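Putative lipoprotein (Bacteroides fragilis, PDB 3QNK) is probably an outer-membrane lipoprotein of the SusD family that helps capture glycans at the cell surface for uptake, though its ligand is not known. Local coordinates at residues Tyr391-Ile394 and Tyr395-Ala399; Asp75-Glu78 and Asp79-Lys83. All coordinates share one frame; numbering follows the deposited sequence.

Contact 1 (Tyr391-Ile394 and Tyr395-Ala399); sequences YAEI and YLNDA
Tyr391 and Tyr395 meet one helical turn apart in a T-shaped (edge-to-face) pair on helix 391-405 of this SusD-like protein, whose fold is an alpha-alpha superhelix. The edge of Tyr395 is turned to the face of Tyr391. The ring centroids are 5.0 Å apart and the planes stand at 67°. Tyr395 CE2 sits over one face of the Tyr391 ring, offset toward its rim, 3.6 Å from Tyr391 CE2. Tyr391 has CG anti to its own N (chi1 -165°), while Tyr395 has CG beside its own N. The two rings therefore converge on the same side of the helix.

The backbone bonds are those of an alpha-helix. Asn397 N donates to Glu393 O at 2.8 Å, and Asp398 N donates to Ile394 O at 3.0 Å. The bond from Leu396 N to Ala392 O is weak, at 3.4 Å.

In the apolar packing, Ile394 lies against Ala186 of helix 181-194 and Val208 of helix 198-209, and Leu396 against Phe447 in the loop after helix 432-446.

The polar side chains are buried and paired. Glu393 OE1 forms a salt bridge with Arg190, Asn397 OD1 accepts from Arg443, and Asn397 ND2 also bonds Ser189. Asp398 OD1 forms a salt bridge with Arg402, and OD2 a hydrogen bond with the hydroxyl of Tyr209, a residue that also touches Tyr391 and Tyr395. The carboxylate of Glu393 and the amide of Asn397 are turned 71° apart. Asn397 ND2 reaches Glu393 OE2 on its anti side at 3.3 Å; the oxygen is close to the amide plane, but ND2 lies out of the carboxylate plane.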
loop_
_atom_site.group_PDB
_atom_site.type_symbol
_atom_site.label_atom_id
_atom_site.label_comp_id
_atom_site.label_asym_id
_atom_site.label_seq_id
_atom_site.Cartn_x
_atom_site.Cartn_y
_atom_site.Cartn_z
ATOM N N TYR B 391 18.532 -25.532 -6.712
ATOM C CA TYR B 391 19.712 -26.009 -7.446
ATOM C C TYR B 391 19.384 -26.372 -8.928
ATOM O O TYR B 391 20.228 -26.148 -9.795
ATOM C CB TYR B 391 20.344 -27.208 -6.728
ATOM C CG TYR B 391 21.748 -27.572 -7.172
ATOM C CD1 TYR B 391 22.670 -26.587 -7.523
ATOM C CD2 TYR B 391 22.180 -28.894 -7.160
ATOM C CE1 TYR B 391 23.967 -26.916 -7.911
ATOM C CE2 TYR B 391 23.487 -29.232 -7.517
ATOM C CZ TYR B 391 24.379 -28.240 -7.890
ATOM O OH TYR B 391 25.671 -28.567 -8.213
ATOM N N ALA B 392 18.150 -26.866 -9.218
ATOM C CA ALA B 392 17.711 -27.223 -10.571
ATOM C C ALA B 392 17.906 -26.081 -11.585
ATOM O O ALA B 392 18.233 -26.346 -12.745
ATOM C CB ALA B 392 16.256 -27.636 -10.551
ATOM N N GLU B 393 17.727 -24.814 -11.141
ATOM C CA GLU B 393 17.855 -23.638 -11.988
ATOM C C GLU B 393 19.275 -23.434 -12.491
ATOM O O GLU B 393 19.449 -22.963 -13.620
ATOM C CB GLU B 393 17.410 -22.399 -11.233
ATOM C CG GLU B 393 16.748 -21.396 -12.144
ATOM C CD GLU B 393 16.387 -20.089 -11.477
ATOM O OE1 GLU B 393 15.633 -20.113 -10.470
ATOM O OE2 GLU B 393 16.855 -19.039 -11.980
ATOM N N ILE B 394 20.294 -23.762 -11.660
ATOM C CA ILE B 394 21.696 -23.615 -12.032
ATOM C C ILE B 394 21.928 -24.388 -13.331
ATOM O O ILE B 394 22.412 -23.813 -14.298
ATOM C CB ILE B 394 22.621 -24.068 -10.872
ATOM C CG1 ILE B 394 22.289 -23.317 -9.558
ATOM C CG2 ILE B 394 24.110 -24.006 -11.212
ATOM C CD1 ILE B 394 22.281 -21.787 -9.611
ATOM N N TYR B 395 21.456 -25.634 -13.389
ATOM C CA TYR B 395 21.606 -26.498 -14.547
ATOM C C TYR B 395 20.932 -25.933 -15.795
ATOM O O TYR B 395 21.539 -25.937 -16.875
ATOM C CB TYR B 395 21.045 -27.880 -14.236
ATOM C CG TYR B 395 21.865 -28.628 -13.214
ATOM C CD1 TYR B 395 23.020 -29.308 -13.584
ATOM C CD2 TYR B 395 21.487 -28.661 -11.874
ATOM C CE1 TYR B 395 23.784 -29.993 -12.650
ATOM C CE2 TYR B 395 22.247 -29.346 -10.926
ATOM C CZ TYR B 395 23.398 -30.010 -11.321
ATOM O OH TYR B 395 24.164 -30.717 -10.430
ATOM N N LEU B 396 19.704 -25.425 -15.645
ATOM C CA LEU B 396 18.910 -24.906 -16.757
ATOM C C LEU B 396 19.400 -23.531 -17.238
ATOM O O LEU B 396 19.423 -23.308 -18.441
ATOM C CB LEU B 396 17.417 -24.888 -16.389
ATOM C CG LEU B 396 16.766 -26.285 -16.347
ATOM C CD1 LEU B 396 15.375 -26.242 -15.800
ATOM C CD2 LEU B 396 16.735 -26.915 -17.705
ATOM N N ASN B 397 19.875 -22.655 -16.328
ATOM C CA ASN B 397 20.482 -21.372 -16.693
ATOM C C ASN B 397 21.780 -21.621 -17.448
ATOM O O ASN B 397 22.056 -20.956 -18.440
ATOM C CB ASN B 397 20.756 -20.519 -15.445
ATOM C CG ASN B 397 19.520 -20.050 -14.711
ATOM O OD1 ASN B 397 18.391 -20.232 -15.156
ATOM N ND2 ASN B 397 19.713 -19.414 -13.572
ATOM N N ASP B 398 22.556 -22.612 -16.989
ATOM C CA ASP B 398 23.806 -23.037 -17.597
ATOM C C ASP B 398 23.531 -23.619 -18.998
ATOM O O ASP B 398 24.206 -23.229 -19.953
ATOM C CB ASP B 398 24.516 -24.075 -16.691
ATOM C CG ASP B 398 26.018 -24.250 -16.893
ATOM O OD1 ASP B 398 26.653 -23.336 -17.463
ATOM O OD2 ASP B 398 26.567 -25.293 -16.444
ATOM N N ALA B 399 22.521 -24.532 -19.120
ATOM C CA ALA B 399 22.151 -25.153 -20.397
ATOM C C ALA B 399 21.781 -24.085 -21.435
ATOM O O ALA B 399 22.279 -24.118 -22.567
ATOM C CB ALA B 399 20.992 -26.113 -20.197
#

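Contact 2 (Asp75-Glu78 and Asp79-Lys83). With ACT (acetate ion), chain I.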
loop_
_atom_site.group_PDB
_atom_site.type_symbol
_atom_site.label_atom_id
_atom_site.label_comp_id
_atom_site.label_asym_id
_atom_site.label_seq_id
_atom_site.Cartn_x
_atom_site.Cartn_y
_atom_site.Cartn_z
ATOM N N ASP B 75 1.486 -3.058 -7.704
ATOM C CA ASP B 75 2.044 -1.978 -6.878
ATOM C C ASP B 75 3.523 -2.156 -6.632
ATOM O O ASP B 75 4.037 -1.670 -5.607
ATOM C CB ASP B 75 1.285 -1.886 -5.538
ATOM C CG ASP B 75 -0.203 -1.597 -5.685
ATOM O OD1 ASP B 75 -0.550 -0.502 -6.185
ATOM O OD2 ASP B 75 -1.017 -2.436 -5.247
ATOM N N VAL B 76 4.226 -2.844 -7.574
ATOM C CA VAL B 76 5.650 -3.138 -7.403
ATOM C C VAL B 76 6.491 -1.833 -7.384
ATOM O O VAL B 76 7.329 -1.697 -6.501
ATOM C CB VAL B 76 6.173 -4.209 -8.380
ATOM C CG1 VAL B 76 7.716 -4.283 -8.380
ATOM C CG2 VAL B 76 5.602 -5.569 -7.988
ATOM N N TRP B 77 6.224 -0.877 -8.289
ATOM C CA TRP B 77 6.946 0.394 -8.317
ATOM C C TRP B 77 6.823 1.136 -6.952
ATOM O O TRP B 77 7.847 1.471 -6.347
ATOM C CB TRP B 77 6.434 1.270 -9.475
ATOM C CG TRP B 77 7.248 2.512 -9.711
ATOM C CD1 TRP B 77 7.212 3.664 -8.987
ATOM C CD2 TRP B 77 8.179 2.740 -10.784
ATOM N NE1 TRP B 77 8.044 4.605 -9.551
ATOM C CE2 TRP B 77 8.663 4.063 -10.644
ATOM C CE3 TRP B 77 8.669 1.946 -11.840
ATOM C CZ2 TRP B 77 9.627 4.607 -11.505
ATOM C CZ3 TRP B 77 9.622 2.484 -12.691
ATOM C CH2 TRP B 77 10.091 3.802 -12.522
ATOM N N GLU B 78 5.596 1.323 -6.452
ATOM C CA GLU B 78 5.276 1.968 -5.181
ATOM C C GLU B 78 5.951 1.283 -3.969
ATOM O O GLU B 78 6.658 1.943 -3.185
ATOM C CB GLU B 78 3.756 1.942 -4.982
ATOM C CG GLU B 78 3.244 2.801 -3.834
ATOM C CD GLU B 78 1.759 2.716 -3.550
ATOM O OE1 GLU B 78 0.984 2.332 -4.458
ATOM O OE2 GLU B 78 1.364 3.073 -2.416
ATOM N N ASP B 79 5.728 -0.036 -3.835
ATOM C CA ASP B 79 6.187 -0.832 -2.719
ATOM C C ASP B 79 7.691 -1.079 -2.661
ATOM O O ASP B 79 8.280 -1.062 -1.573
ATOM C CB ASP B 79 5.459 -2.190 -2.734
ATOM C CG ASP B 79 3.951 -2.163 -2.491
ATOM O OD1 ASP B 79 3.437 -1.122 -2.013
ATOM O OD2 ASP B 79 3.286 -3.188 -2.766
ATOM N N TYR B 80 8.295 -1.373 -3.787
ATOM C CA TYR B 80 9.680 -1.781 -3.835
ATOM C C TYR B 80 10.662 -0.623 -3.639
ATOM O O TYR B 80 11.759 -0.862 -3.143
ATOM C CB TYR B 80 9.938 -2.584 -5.113
ATOM C CG TYR B 80 9.538 -4.028 -4.910
ATOM C CD1 TYR B 80 8.200 -4.389 -4.766
ATOM C CD2 TYR B 80 10.496 -5.007 -4.690
ATOM C CE1 TYR B 80 7.829 -5.705 -4.494
ATOM C CE2 TYR B 80 10.136 -6.318 -4.388
ATOM C CZ TYR B 80 8.801 -6.668 -4.310
ATOM O OH TYR B 80 8.456 -7.970 -4.031
ATOM N N TYR B 81 10.247 0.639 -3.905
ATOM C CA TYR B 81 11.132 1.775 -3.622
ATOM C C TYR B 81 11.226 2.013 -2.126
ATOM O O TYR B 81 12.284 2.433 -1.653
ATOM C CB TYR B 81 10.719 3.034 -4.384
ATOM C CG TYR B 81 11.297 3.057 -5.780
ATOM C CD1 TYR B 81 12.675 3.090 -5.985
ATOM C CD2 TYR B 81 10.471 3.007 -6.900
ATOM C CE1 TYR B 81 13.219 3.071 -7.268
ATOM C CE2 TYR B 81 11.002 2.998 -8.196
ATOM C CZ TYR B 81 12.378 3.026 -8.373
ATOM O OH TYR B 81 12.908 3.025 -9.639
ATOM N N VAL B 82 10.174 1.643 -1.373
ATOM C CA VAL B 82 10.144 1.728 0.109
ATOM C C VAL B 82 11.182 0.747 0.657
ATOM O O VAL B 82 11.980 1.103 1.529
ATOM C CB VAL B 82 8.723 1.441 0.677
ATOM C CG1 VAL B 82 8.731 1.376 2.193
ATOM C CG2 VAL B 82 7.707 2.472 0.209
ATOM N N LYS B 83 11.189 -0.492 0.096
ATOM C CA LYS B 83 12.095 -1.593 0.445
ATOM C C LYS B 83 13.522 -1.179 0.176
ATOM O O LYS B 83 14.399 -1.368 1.024
ATOM C CB LYS B 83 11.746 -2.870 -0.345
ATOM C CG LYS B 83 10.339 -3.372 -0.122
ATOM C CD LYS B 83 10.134 -4.675 -0.884
ATOM C CE LYS B 83 8.674 -4.990 -1.056
ATOM N NZ LYS B 83 8.007 -5.423 0.218
HETATM C C ACT I . 10.731 -11.271 -4.321
HETATM O O ACT I . 10.093 -12.348 -4.122
HETATM O OXT ACT I . 10.517 -10.151 -3.602
HETATM C CH3 ACT I . 11.769 -11.490 -5.429
#
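Asp79 N donates to Asp75 O at 2.9 Å, and Tyr80 N donates to Val76 O, also at 2.9 Å. These are the backbone bonds at the start of helix 76-93. Asp75 occupies the N-cap position, but its side chain makes no capping bond. Trp77 N donates to the hydroxyl of Tyr126, and the Tyr81 hydroxyl oxygen accepts from the backbone N-H of Ile130.

Trp77 and Tyr81 form an edge-to-face aromatic pair. The edge of Tyr81 points at the face of the indole. Tyr81 CE2 lies 3.5 Å from Trp77 CE2, and the planes of the five-membered ring and the Tyr81 ring are 69° apart. The first torsion of Trp77 is trans (chi1 -172°), which brings the indole face under the CE2 edge of Tyr81.

Lys83 NZ has a salt bridge to Glu30 and a hydrogen bond to Ser32, while its CE lies over the centre of one face of the Tyr80 ring. Val76 CG1 packs 3.6 Å from Tyr80 CD1. Two ions, probably from the crystallisation liquor, meet the Tyr80 hydroxyl. A phosphate is bonded weakly, and Tyr80 OH donates to acetate OXT at 3.0 Å.

In the fold
Contact 2 comes first along the chain, at the start of helix 76-93. Contact 1 follows some 300 residues later, on helix 391-405. Their centres are about 29 Å apart and their nearest atoms about 16 Å apart, so they do not touch. Contact 2 belongs to the N-terminal part of the chain, and contact 1 to the C-terminal part that carries the SusD family sequence. Contact 1 is buried and sits where helix 391-405 packs on helices 181-194, 198-209 and 432-446. Contact 2 is partly buried and packs on helix 101-126. The two thus mark separate helix packings of one fold, and contact 2 lies beside bound ions.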